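Local coordinates for protein sulfide-quinone reductase (Aquifex aeolicus, PDB 3HYW) that catalyses the FAD-dependent oxidation of hydrogen sulfide by a quinone, probably building polysulfide on active-site cysteines at the membrane surface, at residues I30-D35 with I71-E76; K77-D82 with T89-K94; I96-L101 with Y286-G291. All blocks are in the same frame, centred on the assembly; numbering follows the deposited sequence.

Contact 1: residues I30-D35 with I71-E76; sequences ITLISD and IEFINE. With FAD (flavin-adenine dinucleotide), chain G.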
loop_
_atom_site.group_PDB
_atom_site.type_symbol
_atom_site.label_atom_id
_atom_site.label_comp_id
_atom_site.label_asym_id
_atom_site.label_seq_id
_atom_site.Cartn_x
_atom_site.Cartn_y
_atom_site.Cartn_z
ATOM N N ILE A 30 -6.982 -48.009 23.096
ATOM C CA ILE A 30 -6.384 -47.085 22.134
ATOM C C ILE A 30 -4.930 -47.460 21.875
ATOM O O ILE A 30 -4.135 -47.587 22.803
ATOM C CB ILE A 30 -6.464 -45.603 22.611
ATOM C CG1 ILE A 30 -7.922 -45.185 22.853
ATOM C CG2 ILE A 30 -5.795 -44.671 21.591
ATOM C CD1 ILE A 30 -8.082 -43.934 23.680
ATOM N N THR A 31 -4.603 -47.642 20.601
ATOM C CA THR A 31 -3.253 -47.954 20.184
ATOM C C THR A 31 -2.773 -46.853 19.249
ATOM O O THR A 31 -3.449 -46.515 18.269
ATOM C CB THR A 31 -3.188 -49.324 19.476
ATOM O OG1 THR A 31 -3.700 -50.338 20.352
ATOM C CG2 THR A 31 -1.757 -49.673 19.084
ATOM N N LEU A 32 -1.613 -46.291 19.567
ATOM C CA LEU A 32 -0.983 -45.304 18.709
ATOM C C LEU A 32 0.254 -45.914 18.061
ATOM O O LEU A 32 1.133 -46.448 18.750
ATOM C CB LEU A 32 -0.629 -44.038 19.497
ATOM C CG LEU A 32 -0.218 -42.796 18.689
ATOM C CD1 LEU A 32 -0.840 -41.530 19.279
ATOM C CD2 LEU A 32 1.290 -42.655 18.628
ATOM N N ILE A 33 0.300 -45.833 16.734
ATOM C CA ILE A 33 1.424 -46.327 15.948
ATOM C C ILE A 33 2.152 -45.134 15.333
ATOM O O ILE A 33 1.547 -44.344 14.611
ATOM C CB ILE A 33 0.947 -47.269 14.798
ATOM C CG1 ILE A 33 0.073 -48.413 15.341
ATOM C CG2 ILE A 33 2.140 -47.807 14.018
ATOM C CD1 ILE A 33 -0.604 -49.250 14.255
ATOM N N SER A 34 3.450 -45.017 15.610
ATOM C CA SER A 34 4.266 -43.963 15.014
ATOM C C SER A 34 5.689 -44.427 14.721
ATOM O O SER A 34 6.273 -45.178 15.499
ATOM C CB SER A 34 4.305 -42.732 15.919
ATOM O OG SER A 34 4.829 -41.616 15.228
ATOM N N ASP A 35 6.234 -43.965 13.597
ATOM C CA ASP A 35 7.596 -44.315 13.184
ATOM C C ASP A 35 8.673 -43.518 13.936
ATOM O O ASP A 35 9.834 -43.925 13.981
ATOM C CB ASP A 35 7.768 -44.181 11.658
ATOM C CG ASP A 35 7.534 -42.763 11.149
ATOM O OD1 ASP A 35 7.022 -41.916 11.903
ATOM O OD2 ASP A 35 7.860 -42.497 9.975
ATOM N N ILE A 71 -2.554 -45.869 26.910
ATOM C CA ILE A 71 -2.453 -45.886 25.449
ATOM C C ILE A 71 -1.276 -46.777 25.062
ATOM O O ILE A 71 -0.160 -46.597 25.552
ATOM C CB ILE A 71 -2.301 -44.450 24.862
ATOM C CG1 ILE A 71 -3.585 -43.643 25.101
ATOM C CG2 ILE A 71 -1.961 -44.487 23.358
ATOM C CD1 ILE A 71 -3.416 -42.129 24.967
ATOM N N GLU A 72 -1.541 -47.764 24.212
ATOM C CA GLU A 72 -0.490 -48.658 23.735
ATOM C C GLU A 72 0.293 -47.960 22.624
ATOM O O GLU A 72 -0.295 -47.454 21.678
ATOM C CB GLU A 72 -1.089 -49.980 23.241
ATOM C CG GLU A 72 -0.066 -50.969 22.688
ATOM C CD GLU A 72 -0.704 -52.130 21.944
ATOM O OE1 GLU A 72 -1.835 -51.972 21.424
ATOM O OE2 GLU A 72 -0.065 -53.201 21.868
ATOM N N PHE A 73 1.615 -47.920 22.765
ATOM C CA PHE A 73 2.487 -47.320 21.766
ATOM C C PHE A 73 3.249 -48.393 20.995
ATOM O O PHE A 73 3.919 -49.237 21.588
ATOM C CB PHE A 73 3.463 -46.338 22.418
ATOM C CG PHE A 73 4.344 -45.599 21.437
ATOM C CD1 PHE A 73 5.736 -45.671 21.541
ATOM C CD2 PHE A 73 3.787 -44.823 20.420
ATOM C CE1 PHE A 73 6.556 -44.978 20.647
ATOM C CE2 PHE A 73 4.597 -44.134 19.517
ATOM C CZ PHE A 73 5.983 -44.210 19.630
ATOM N N ILE A 74 3.117 -48.360 19.672
ATOM C CA ILE A 74 3.902 -49.203 18.786
ATOM C C ILE A 74 4.833 -48.294 17.991
ATOM O O ILE A 74 4.385 -47.524 17.142
ATOM C CB ILE A 74 3.004 -50.054 17.844
ATOM C CG1 ILE A 74 2.113 -50.993 18.669
ATOM C CG2 ILE A 74 3.866 -50.867 16.852
ATOM C CD1 ILE A 74 1.000 -51.651 17.884
ATOM N N ASN A 75 6.127 -48.373 18.293
ATOM C CA ASN A 75 7.123 -47.565 17.603
ATOM C C ASN A 75 7.553 -48.241 16.302
ATOM O O ASN A 75 8.655 -48.780 16.193
ATOM C CB ASN A 75 8.330 -47.271 18.500
ATOM C CG ASN A 75 9.279 -46.257 17.885
ATOM O OD1 ASN A 75 8.909 -45.499 16.978
ATOM N ND2 ASN A 75 10.513 -46.236 18.377
ATOM N N GLU A 76 6.644 -48.215 15.333
ATOM C CA GLU A 76 6.866 -48.766 14.005
ATOM C C GLU A 76 6.162 -47.898 12.992
ATOM O O GLU A 76 5.180 -47.225 13.307
ATOM C CB GLU A 76 6.252 -50.157 13.896
ATOM C CG GLU A 76 7.040 -51.264 14.499
ATOM C CD GLU A 76 6.582 -52.603 13.976
ATOM O OE1 GLU A 76 6.872 -52.902 12.797
ATOM O OE2 GLU A 76 5.929 -53.350 14.732
HETATM P PA FAD G . 2.907 -34.223 12.494
HETATM O O1A FAD G . 2.755 -33.420 13.760
HETATM O O2A FAD G . 4.081 -33.970 11.599
HETATM O O5B FAD G . 2.887 -35.757 12.942
HETATM C C5B FAD G . 2.850 -36.850 12.039
HETATM C C4B FAD G . 3.317 -38.073 12.812
HETATM O O4B FAD G . 3.070 -39.257 12.055
HETATM C C3B FAD G . 4.817 -38.033 13.052
HETATM O O3B FAD G . 5.080 -38.495 14.382
HETATM C C2B FAD G . 5.372 -39.002 12.027
HETATM O O2B FAD G . 6.606 -39.577 12.450
HETATM C C1B FAD G . 4.262 -40.036 11.956
HETATM N N9A FAD G . 4.226 -40.843 10.707
HETATM C C8A FAD G . 4.446 -40.416 9.445
HETATM N N7A FAD G . 4.291 -41.464 8.597
HETATM C C5A FAD G . 3.977 -42.550 9.343
HETATM C C6A FAD G . 3.711 -43.885 9.045
HETATM N N6A FAD G . 3.740 -44.321 7.765
HETATM N N1A FAD G . 3.416 -44.750 10.052
HETATM C C2A FAD G . 3.381 -44.336 11.331
HETATM N N3A FAD G . 3.637 -43.056 11.645
HETATM C C4A FAD G . 3.932 -42.148 10.671
HETATM N N1 FAD G . 1.156 -24.680 12.804
HETATM C C2 FAD G . 0.792 -23.683 13.654
HETATM O O2 FAD G . -0.397 -23.577 14.015
HETATM N N3 FAD G . 1.698 -22.798 14.134
HETATM C C4 FAD G . 2.993 -22.893 13.770
HETATM O O4 FAD G . 3.920 -22.003 14.233
HETATM C C4X FAD G . 3.389 -23.902 12.900
HETATM N N5 FAD G . 4.687 -23.988 12.533
HETATM C C5X FAD G . 5.096 -24.965 11.694
HETATM C C6 FAD G . 6.448 -25.042 11.341
HETATM C C7 FAD G . 6.895 -26.032 10.472
HETATM C C7M FAD G . 8.369 -26.073 10.111
HETATM C C8 FAD G . 5.977 -26.949 9.956
HETATM C C8M FAD G . 6.395 -28.052 9.001
HETATM C C9 FAD G . 4.628 -26.863 10.310
HETATM C C9A FAD G . 4.167 -25.876 11.195
HETATM N N10 FAD G . 2.854 -25.796 11.564
HETATM C C10 FAD G . 2.452 -24.810 12.408
HETATM C "C1'" FAD G . 1.859 -26.722 10.975
HETATM C "C2'" FAD G . 1.305 -27.879 11.780
HETATM O "O2'" FAD G . 0.852 -27.422 13.062
HETATM C "C3'" FAD G . 2.362 -28.980 11.870
HETATM O "O3'" FAD G . 2.729 -29.397 10.533
HETATM C "C4'" FAD G . 1.852 -30.175 12.665
HETATM O "O4'" FAD G . 2.985 -30.958 13.062
HETATM C "C5'" FAD G . 0.890 -31.019 11.837
HETATM O "O5'" FAD G . 0.358 -32.073 12.636
HETATM P P FAD G . 0.127 -33.559 12.056
HETATM O O1P FAD G . -0.375 -34.412 13.191
HETATM O O2P FAD G . -0.665 -33.503 10.768
HETATM O O3P FAD G . 1.591 -34.055 11.597
#
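Leu32 and Phe73 pair across two neighbouring parallel strands at the edge of the Rossmann-type FAD-binding sheet, where strand 71-74 is outermost and strand 29-33 lies next to it. The strand axes run 25° apart, and a ladder of parallel-sheet bonds joins them. Leu32 gives its N-H to Glu72 O (2.7 Å) and takes one at its own O from Ile74 N, while Glu72 N reaches Ile30 O and Ser34 N reaches Ile74 O. On the face carrying Leu32 and Phe73, Leu32 CD2 sits 3.7 Å from Phe73 CE2, in the plane of the ring and at its edge. The same rim carbon meets Ser34 CB, also near the ring plane. Helix 12-24 covers this face, with Ile15 against Leu32 and Tyr19 against Ile71. On the opposite face Thr31 and Glu72 lie side by side. Glu72 CG is anti to the backbone N (chi1 179°), and from there the extended chain runs beside Thr31, with OE1 2.7 Å from Thr31 OG1 and accepting its hydrogen bond through the anti lone pair; the same hydroxyl is also hydrogen-bonded to His4 NE2. Thr31 CG2 packs on Ile74 CD1 at 3.6 Å, and Ile33 lies alongside Ile74, pointing the same way. Beyond the paired residues, the first strand leads into the FAD site. Ser34 OG lies 3.2 Å from the ribose oxygen O3B of FAD, and Asp35 supplies the acidic residue expected after the second strand of a dinucleotide-binding fold. Its CG stands between the backbone N and the carbonyl carbon (chi1 61°), and its carboxylate receives the adenosine ribose hydroxyl: FAD O2B is modelled as donating to Asp35 OD1 at 2.4 Å, so short that the exact length is doubtful.

Contact 2: residues K77-D82 with T89-K94; sequences KAESID and TTQSGK. With FAD (flavin-adenine dinucleotide), chain G; SO4 (sulfate ion), chain N.
Thr89 O accepts from two successive amides of the facing strand, Glu79 N at 2.7 Å and Ser80 N at 3.1 Å, the signature of a classic beta bulge in the hairpin of strands 78-82 and 87-90. Thr89 N returns a bond to Ser80 O. Gln91 N, at the second position of the turn, donates to Lys77 O at 2.9 Å. The Lys77 and Gln91 side chains cross, and a water joins them by accepting from Lys77 N and donating to Gln91 OE1. A bend at chi3 (129°) turns the lysine CE aside, and NZ donates a hydrogen bond to O1 of a sulfate ion, probably from the crystallisation liquor, at 2.8 Å. Next to it, the backbone of Ala78 reads the adenine of FAD: its N donates to N1A at 2.9 Å, and its O accepts from N6A at 3.2 Å. Across the hairpin Ser80 OG comes near Thr89 OG1, whose bonded partner is Lys95 NZ. Gly93 N closes a type I turn on Thr90 O. The hairpin belongs to a three-stranded antiparallel sheet completed by strand 95-97, and Ala78 packs against Ile8 of strand 4-8 and Val259 of helix 258-261.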
loop_
_atom_site.group_PDB
_atom_site.type_symbol
_atom_site.label_atom_id
_atom_site.label_comp_id
_atom_site.label_asym_id
_atom_site.label_seq_id
_atom_site.Cartn_x
_atom_site.Cartn_y
_atom_site.Cartn_z
ATOM N N LYS A 77 6.663 -47.928 11.766
ATOM C CA LYS A 77 5.962 -47.345 10.640
ATOM C C LYS A 77 4.764 -48.226 10.292
ATOM O O LYS A 77 4.903 -49.448 10.145
ATOM C CB LYS A 77 6.924 -47.240 9.458
ATOM C CG LYS A 77 6.377 -46.560 8.223
ATOM C CD LYS A 77 7.406 -46.634 7.102
ATOM C CE LYS A 77 6.792 -47.177 5.829
ATOM N NZ LYS A 77 7.695 -46.999 4.647
ATOM N N ALA A 78 3.587 -47.618 10.189
ATOM C CA ALA A 78 2.430 -48.296 9.602
ATOM C C ALA A 78 2.643 -48.409 8.092
ATOM O O ALA A 78 2.906 -47.411 7.419
ATOM C CB ALA A 78 1.149 -47.555 9.912
ATOM N N GLU A 79 2.546 -49.632 7.578
ATOM C CA GLU A 79 2.905 -49.938 6.194
ATOM C C GLU A 79 1.690 -49.970 5.269
ATOM O O GLU A 79 1.719 -49.406 4.174
ATOM C CB GLU A 79 3.665 -51.270 6.137
ATOM C CG GLU A 79 4.114 -51.706 4.752
ATOM C CD GLU A 79 4.845 -53.039 4.773
ATOM O OE1 GLU A 79 4.184 -54.096 4.936
ATOM O OE2 GLU A 79 6.084 -53.028 4.612
ATOM N N SER A 80 0.627 -50.640 5.701
ATOM C CA SER A 80 -0.594 -50.686 4.908
ATOM C C SER A 80 -1.861 -50.710 5.749
ATOM O O SER A 80 -1.827 -50.987 6.949
ATOM C CB SER A 80 -0.568 -51.856 3.904
ATOM O OG SER A 80 -0.630 -53.107 4.550
ATOM N N ILE A 81 -2.974 -50.396 5.095
ATOM C CA ILE A 81 -4.294 -50.413 5.704
ATOM C C ILE A 81 -5.205 -51.244 4.809
ATOM O O ILE A 81 -5.295 -50.997 3.602
ATOM C CB ILE A 81 -4.882 -48.980 5.831
ATOM C CG1 ILE A 81 -4.017 -48.105 6.749
ATOM C CG2 ILE A 81 -6.335 -49.022 6.319
ATOM C CD1 ILE A 81 -4.266 -46.606 6.601
ATOM N N ASP A 82 -5.862 -52.239 5.396
ATOM C CA ASP A 82 -6.931 -52.961 4.712
ATOM C C ASP A 82 -8.260 -52.530 5.340
ATOM O O ASP A 82 -8.628 -53.012 6.417
ATOM C CB ASP A 82 -6.724 -54.482 4.796
ATOM C CG ASP A 82 -7.777 -55.274 4.020
ATOM O OD1 ASP A 82 -8.849 -54.720 3.697
ATOM O OD2 ASP A 82 -7.539 -56.475 3.745
ATOM N N THR A 89 -1.250 -52.970 9.003
ATOM C CA THR A 89 -0.049 -53.789 9.060
ATOM C C THR A 89 1.171 -52.891 9.186
ATOM O O THR A 89 1.302 -51.913 8.454
ATOM C CB THR A 89 0.086 -54.697 7.816
ATOM O OG1 THR A 89 -1.190 -55.263 7.495
ATOM C CG2 THR A 89 1.098 -55.817 8.060
ATOM N N THR A 90 2.056 -53.225 10.121
ATOM C CA THR A 90 3.281 -52.457 10.326
ATOM C C THR A 90 4.409 -52.972 9.435
ATOM O O THR A 90 4.277 -54.021 8.798
ATOM C CB THR A 90 3.724 -52.455 11.811
ATOM O OG1 THR A 90 4.016 -53.792 12.228
ATOM C CG2 THR A 90 2.639 -51.869 12.705
ATOM N N GLN A 91 5.517 -52.234 9.404
ATOM C CA GLN A 91 6.676 -52.578 8.581
ATOM C C GLN A 91 7.255 -53.964 8.905
ATOM O O GLN A 91 7.695 -54.677 8.006
ATOM C CB GLN A 91 7.749 -51.490 8.702
ATOM C CG GLN A 91 8.799 -51.504 7.594
ATOM C CD GLN A 91 9.418 -50.133 7.339
ATOM O OE1 GLN A 91 9.621 -49.340 8.261
ATOM N NE2 GLN A 91 9.723 -49.853 6.072
ATOM N N SER A 92 7.239 -54.341 10.183
ATOM C CA SER A 92 7.727 -55.657 10.608
ATOM C C SER A 92 6.715 -56.768 10.316
ATOM O O SER A 92 7.023 -57.959 10.467
ATOM C CB SER A 92 8.097 -55.651 12.093
ATOM O OG SER A 92 6.942 -55.531 12.906
ATOM N N GLY A 93 5.511 -56.375 9.905
ATOM C CA GLY A 93 4.485 -57.320 9.474
ATOM C C GLY A 93 3.396 -57.601 10.487
ATOM O O GLY A 93 2.511 -58.415 10.234
ATOM N N LYS A 94 3.454 -56.923 11.631
ATOM C CA LYS A 94 2.448 -57.072 12.682
ATOM C C LYS A 94 1.069 -56.579 12.215
ATOM O O LYS A 94 0.941 -55.463 11.713
ATOM C CB LYS A 94 2.892 -56.329 13.950
ATOM C CG LYS A 94 1.939 -56.461 15.119
ATOM C CD LYS A 94 2.344 -55.565 16.291
ATOM C CE LYS A 94 1.426 -55.792 17.494
ATOM N NZ LYS A 94 1.350 -57.235 17.880
HETATM P PA FAD G . 2.907 -34.223 12.494
HETATM O O1A FAD G . 2.755 -33.420 13.760
HETATM O O2A FAD G . 4.081 -33.970 11.599
HETATM O O5B FAD G . 2.887 -35.757 12.942
HETATM C C5B FAD G . 2.850 -36.850 12.039
HETATM C C4B FAD G . 3.317 -38.073 12.812
HETATM O O4B FAD G . 3.070 -39.257 12.055
HETATM C C3B FAD G . 4.817 -38.033 13.052
HETATM O O3B FAD G . 5.080 -38.495 14.382
HETATM C C2B FAD G . 5.372 -39.002 12.027
HETATM O O2B FAD G . 6.606 -39.577 12.450
HETATM C C1B FAD G . 4.262 -40.036 11.956
HETATM N N9A FAD G . 4.226 -40.843 10.707
HETATM C C8A FAD G . 4.446 -40.416 9.445
HETATM N N7A FAD G . 4.291 -41.464 8.597
HETATM C C5A FAD G . 3.977 -42.550 9.343
HETATM C C6A FAD G . 3.711 -43.885 9.045
HETATM N N6A FAD G . 3.740 -44.321 7.765
HETATM N N1A FAD G . 3.416 -44.750 10.052
HETATM C C2A FAD G . 3.381 -44.336 11.331
HETATM N N3A FAD G . 3.637 -43.056 11.645
HETATM C C4A FAD G . 3.932 -42.148 10.671
HETATM N N1 FAD G . 1.156 -24.680 12.804
HETATM C C2 FAD G . 0.792 -23.683 13.654
HETATM O O2 FAD G . -0.397 -23.577 14.015
HETATM N N3 FAD G . 1.698 -22.798 14.134
HETATM C C4 FAD G . 2.993 -22.893 13.770
HETATM O O4 FAD G . 3.920 -22.003 14.233
HETATM C C4X FAD G . 3.389 -23.902 12.900
HETATM N N5 FAD G . 4.687 -23.988 12.533
HETATM C C5X FAD G . 5.096 -24.965 11.694
HETATM C C6 FAD G . 6.448 -25.042 11.341
HETATM C C7 FAD G . 6.895 -26.032 10.472
HETATM C C7M FAD G . 8.369 -26.073 10.111
HETATM C C8 FAD G . 5.977 -26.949 9.956
HETATM C C8M FAD G . 6.395 -28.052 9.001
HETATM C C9 FAD G . 4.628 -26.863 10.310
HETATM C C9A FAD G . 4.167 -25.876 11.195
HETATM N N10 FAD G . 2.854 -25.796 11.564
HETATM C C10 FAD G . 2.452 -24.810 12.408
HETATM C "C1'" FAD G . 1.859 -26.722 10.975
HETATM C "C2'" FAD G . 1.305 -27.879 11.780
HETATM O "O2'" FAD G . 0.852 -27.422 13.062
HETATM C "C3'" FAD G . 2.362 -28.980 11.870
HETATM O "O3'" FAD G . 2.729 -29.397 10.533
HETATM C "C4'" FAD G . 1.852 -30.175 12.665
HETATM O "O4'" FAD G . 2.985 -30.958 13.062
HETATM C "C5'" FAD G . 0.890 -31.019 11.837
HETATM O "O5'" FAD G . 0.358 -32.073 12.636
HETATM P P FAD G . 0.127 -33.559 12.056
HETATM O O1P FAD G . -0.375 -34.412 13.191
HETATM O O2P FAD G . -0.665 -33.503 10.768
HETATM O O3P FAD G . 1.591 -34.055 11.597
HETATM S S SO4 N . 4.917 -44.022 4.253
HETATM O O1 SO4 N . 6.154 -44.776 4.135
HETATM O O2 SO4 N . 4.805 -43.182 3.063
HETATM O O3 SO4 N . 3.775 -44.925 4.355
HETATM O O4 SO4 N . 4.995 -43.188 5.451
HETATM O O HOH W 1 9.098 -49.302 11.214
#

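Contact 3: residues I96-L101 with Y286-G291; sequences IEYDYL and YKNIFG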
loop_
_atom_site.group_PDB
_atom_site.type_symbol
_atom_site.label_atom_id
_atom_site.label_comp_id
_atom_site.label_asym_id
_atom_site.label_seq_id
_atom_site.Cartn_x
_atom_site.Cartn_y
_atom_site.Cartn_z
ATOM N N ILE A 96 -2.630 -55.393 13.116
ATOM C CA ILE A 96 -3.419 -54.794 14.185
ATOM C C ILE A 96 -4.838 -54.546 13.677
ATOM O O ILE A 96 -5.041 -53.843 12.684
ATOM C CB ILE A 96 -2.771 -53.477 14.690
ATOM C CG1 ILE A 96 -1.362 -53.757 15.221
ATOM C CG2 ILE A 96 -3.601 -52.844 15.798
ATOM C CD1 ILE A 96 -0.315 -52.833 14.699
ATOM N N GLU A 97 -5.813 -55.140 14.353
ATOM C CA GLU A 97 -7.213 -54.982 13.984
ATOM C C GLU A 97 -7.788 -53.763 14.689
ATOM O O GLU A 97 -7.357 -53.413 15.793
ATOM C CB GLU A 97 -7.998 -56.248 14.340
ATOM C CG GLU A 97 -9.219 -56.494 13.469
ATOM C CD GLU A 97 -9.403 -57.961 13.155
ATOM O OE1 GLU A 97 -8.738 -58.453 12.216
ATOM O OE2 GLU A 97 -10.214 -58.621 13.841
ATOM N N TYR A 98 -8.741 -53.095 14.046
ATOM C CA TYR A 98 -9.359 -51.914 14.644
ATOM C C TYR A 98 -10.871 -51.900 14.473
ATOM O O TYR A 98 -11.409 -52.491 13.535
ATOM C CB TYR A 98 -8.738 -50.621 14.082
ATOM C CG TYR A 98 -8.949 -50.391 12.597
ATOM C CD1 TYR A 98 -7.938 -50.674 11.679
ATOM C CD2 TYR A 98 -10.156 -49.875 12.112
ATOM C CE1 TYR A 98 -8.123 -50.455 10.311
ATOM C CE2 TYR A 98 -10.354 -49.657 10.750
ATOM C CZ TYR A 98 -9.335 -49.948 9.857
ATOM O OH TYR A 98 -9.530 -49.743 8.514
ATOM N N ASP A 99 -11.546 -51.225 15.398
ATOM C CA ASP A 99 -12.961 -50.907 15.261
ATOM C C ASP A 99 -13.090 -49.539 14.593
ATOM O O ASP A 99 -13.977 -49.314 13.766
ATOM C CB ASP A 99 -13.637 -50.918 16.634
ATOM C CG ASP A 99 -13.625 -52.297 17.274
ATOM O OD1 ASP A 99 -13.960 -53.268 16.571
ATOM O OD2 ASP A 99 -13.277 -52.413 18.465
ATOM N N TYR A 100 -12.191 -48.632 14.966
ATOM C CA TYR A 100 -12.085 -47.316 14.330
ATOM C C TYR A 100 -10.623 -47.010 14.056
ATOM O O TYR A 100 -9.753 -47.419 14.821
ATOM C CB TYR A 100 -12.691 -46.224 15.218
ATOM C CG TYR A 100 -14.125 -46.477 15.613
ATOM C CD1 TYR A 100 -15.180 -45.909 14.900
ATOM C CD2 TYR A 100 -14.430 -47.289 16.706
ATOM C CE1 TYR A 100 -16.502 -46.160 15.262
ATOM C CE2 TYR A 100 -15.738 -47.548 17.070
ATOM C CZ TYR A 100 -16.768 -46.981 16.351
ATOM O OH TYR A 100 -18.065 -47.238 16.731
ATOM N N LEU A 101 -10.362 -46.290 12.966
ATOM C CA LEU A 101 -9.004 -45.916 12.583
ATOM C C LEU A 101 -8.881 -44.407 12.396
ATOM O O LEU A 101 -9.696 -43.796 11.707
ATOM C CB LEU A 101 -8.595 -46.622 11.280
ATOM C CG LEU A 101 -7.240 -46.236 10.673
ATOM C CD1 LEU A 101 -6.107 -46.845 11.480
ATOM C CD2 LEU A 101 -7.130 -46.639 9.217
ATOM N N TYR A 286 -15.693 -45.635 4.047
ATOM C CA TYR A 286 -15.467 -46.410 5.260
ATOM C C TYR A 286 -15.685 -45.497 6.459
ATOM O O TYR A 286 -14.822 -44.694 6.820
ATOM C CB TYR A 286 -14.068 -47.039 5.260
ATOM C CG TYR A 286 -13.817 -47.976 4.092
ATOM C CD1 TYR A 286 -13.134 -47.540 2.956
ATOM C CD2 TYR A 286 -14.269 -49.302 4.121
ATOM C CE1 TYR A 286 -12.902 -48.398 1.871
ATOM C CE2 TYR A 286 -14.043 -50.163 3.051
ATOM C CZ TYR A 286 -13.359 -49.703 1.928
ATOM O OH TYR A 286 -13.133 -50.557 0.871
ATOM N N LYS A 287 -16.863 -45.624 7.059
ATOM C CA LYS A 287 -17.340 -44.683 8.071
ATOM C C LYS A 287 -16.582 -44.772 9.401
ATOM O O LYS A 287 -16.704 -43.885 10.247
ATOM C CB LYS A 287 -18.850 -44.857 8.283
ATOM C CG LYS A 287 -19.672 -44.499 7.041
ATOM C CD LYS A 287 -21.132 -44.197 7.391
ATOM C CE LYS A 287 -21.851 -43.503 6.236
ATOM N NZ LYS A 287 -21.143 -42.264 5.770
ATOM N N ASN A 288 -15.788 -45.833 9.561
ATOM C CA ASN A 288 -14.958 -46.012 10.754
ATOM C C ASN A 288 -13.511 -45.538 10.560
ATOM O O ASN A 288 -12.659 -45.749 11.430
ATOM C CB ASN A 288 -15.015 -47.469 11.249
ATOM C CG ASN A 288 -14.368 -48.457 10.285
ATOM O OD1 ASN A 288 -14.362 -48.254 9.078
ATOM N ND2 ASN A 288 -13.834 -49.547 10.828
ATOM N N ILE A 289 -13.245 -44.896 9.423
ATOM C CA ILE A 289 -11.942 -44.276 9.156
ATOM C C ILE A 289 -12.075 -42.755 9.194
ATOM O O ILE A 289 -12.964 -42.182 8.565
ATOM C CB ILE A 289 -11.327 -44.725 7.799
ATOM C CG1 ILE A 289 -11.062 -46.240 7.793
ATOM C CG2 ILE A 289 -10.035 -43.951 7.507
ATOM C CD1 ILE A 289 -10.523 -46.785 6.475
ATOM N N PHE A 290 -11.185 -42.123 9.956
ATOM C CA PHE A 290 -11.164 -40.681 10.111
ATOM C C PHE A 290 -9.753 -40.184 9.779
ATOM O O PHE A 290 -8.772 -40.916 9.930
ATOM C CB PHE A 290 -11.558 -40.284 11.547
ATOM C CG PHE A 290 -12.974 -40.654 11.918
ATOM C CD1 PHE A 290 -13.284 -41.942 12.346
ATOM C CD2 PHE A 290 -13.996 -39.717 11.843
ATOM C CE1 PHE A 290 -14.590 -42.289 12.675
ATOM C CE2 PHE A 290 -15.305 -40.051 12.183
ATOM C CZ PHE A 290 -15.603 -41.335 12.596
ATOM N N GLY A 291 -9.658 -38.951 9.296
ATOM C CA GLY A 291 -8.357 -38.333 9.050
ATOM C C GLY A 291 -8.221 -37.084 9.898
ATOM O O GLY A 291 -9.180 -36.322 10.048
HETATM O O HOH W 2 -12.174 -49.473 7.594
#
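The Tyr98 ring has Asn288 ND2 at its edge, near the ring plane and 3.5 Å from CE2, while Leu101 CB stands 3.5 Å above the plane, over the centre of one face. The tyrosine and asparagine side chains cross at about a right angle, with ring and amide planes 40° apart. At the far end of the tyrosine, OH lies against Ile289 CD1 and is linked by a water to Asn288 OD1. Tyr100 meets the same asparagine obliquely, CD1 approaching Asn288 CB at 4.0 Å, and its hydroxyl is held by Asp331. Phe290 turns its edge to Tyr100 CD1 and Leu101 O, and helix 314-332 packs on it through Val324 and Ile328. Asn288 CG stands between its backbone N and carbonyl carbon (chi1 67°), and ND2 donates to Asp99 O at 3.0 Å; the acceptor lies in the amide plane, but the donor sits above the carbonyl plane of Asp99. Asn86 OD1 accepts from this ND2 as well, so one amide group ties the loop before strand 289-291 to two other loops. The backbones then pair directly: Leu101 N donates to Asn288 O and Phe290 N to Leu101 O, both at 2.8 Å. Leu101 CD2 faces Ile289 CG1 at 4.2 Å on the side of the sheet where Tyr98 also packs. Strand 289-291, outermost in the five-stranded parallel sheet, is thereby set beside strand 100-103, with strand order 3-2-1-4-5, as in the FAD-binding Rossmann-type domain of pyridine nucleotide-disulphide oxidoreductase relatives.

From the N terminus the three contacts close in series, none nested in or crossing another. Contact 1 closes a loop of 35 residues and sets the strand at one edge of the parallel sheet; contact 2 follows at once, closing the short hairpin, and Glu76 OE1 lies 2.6 Å from Ser92 OG, probably hydrogen-bonded. Contact 3 spans 184 residues, bringing a distant strand to the opposite edge of the same parallel sheet. Ile96 ties them together, its CD1 packing on Ile33, Ile74 and Thr90, while Ile81 touches Leu101 and Tyr98. The antiparallel sheet is thus packed against the parallel one, and contacts 1 and 2 both hold the adenosine part of FAD.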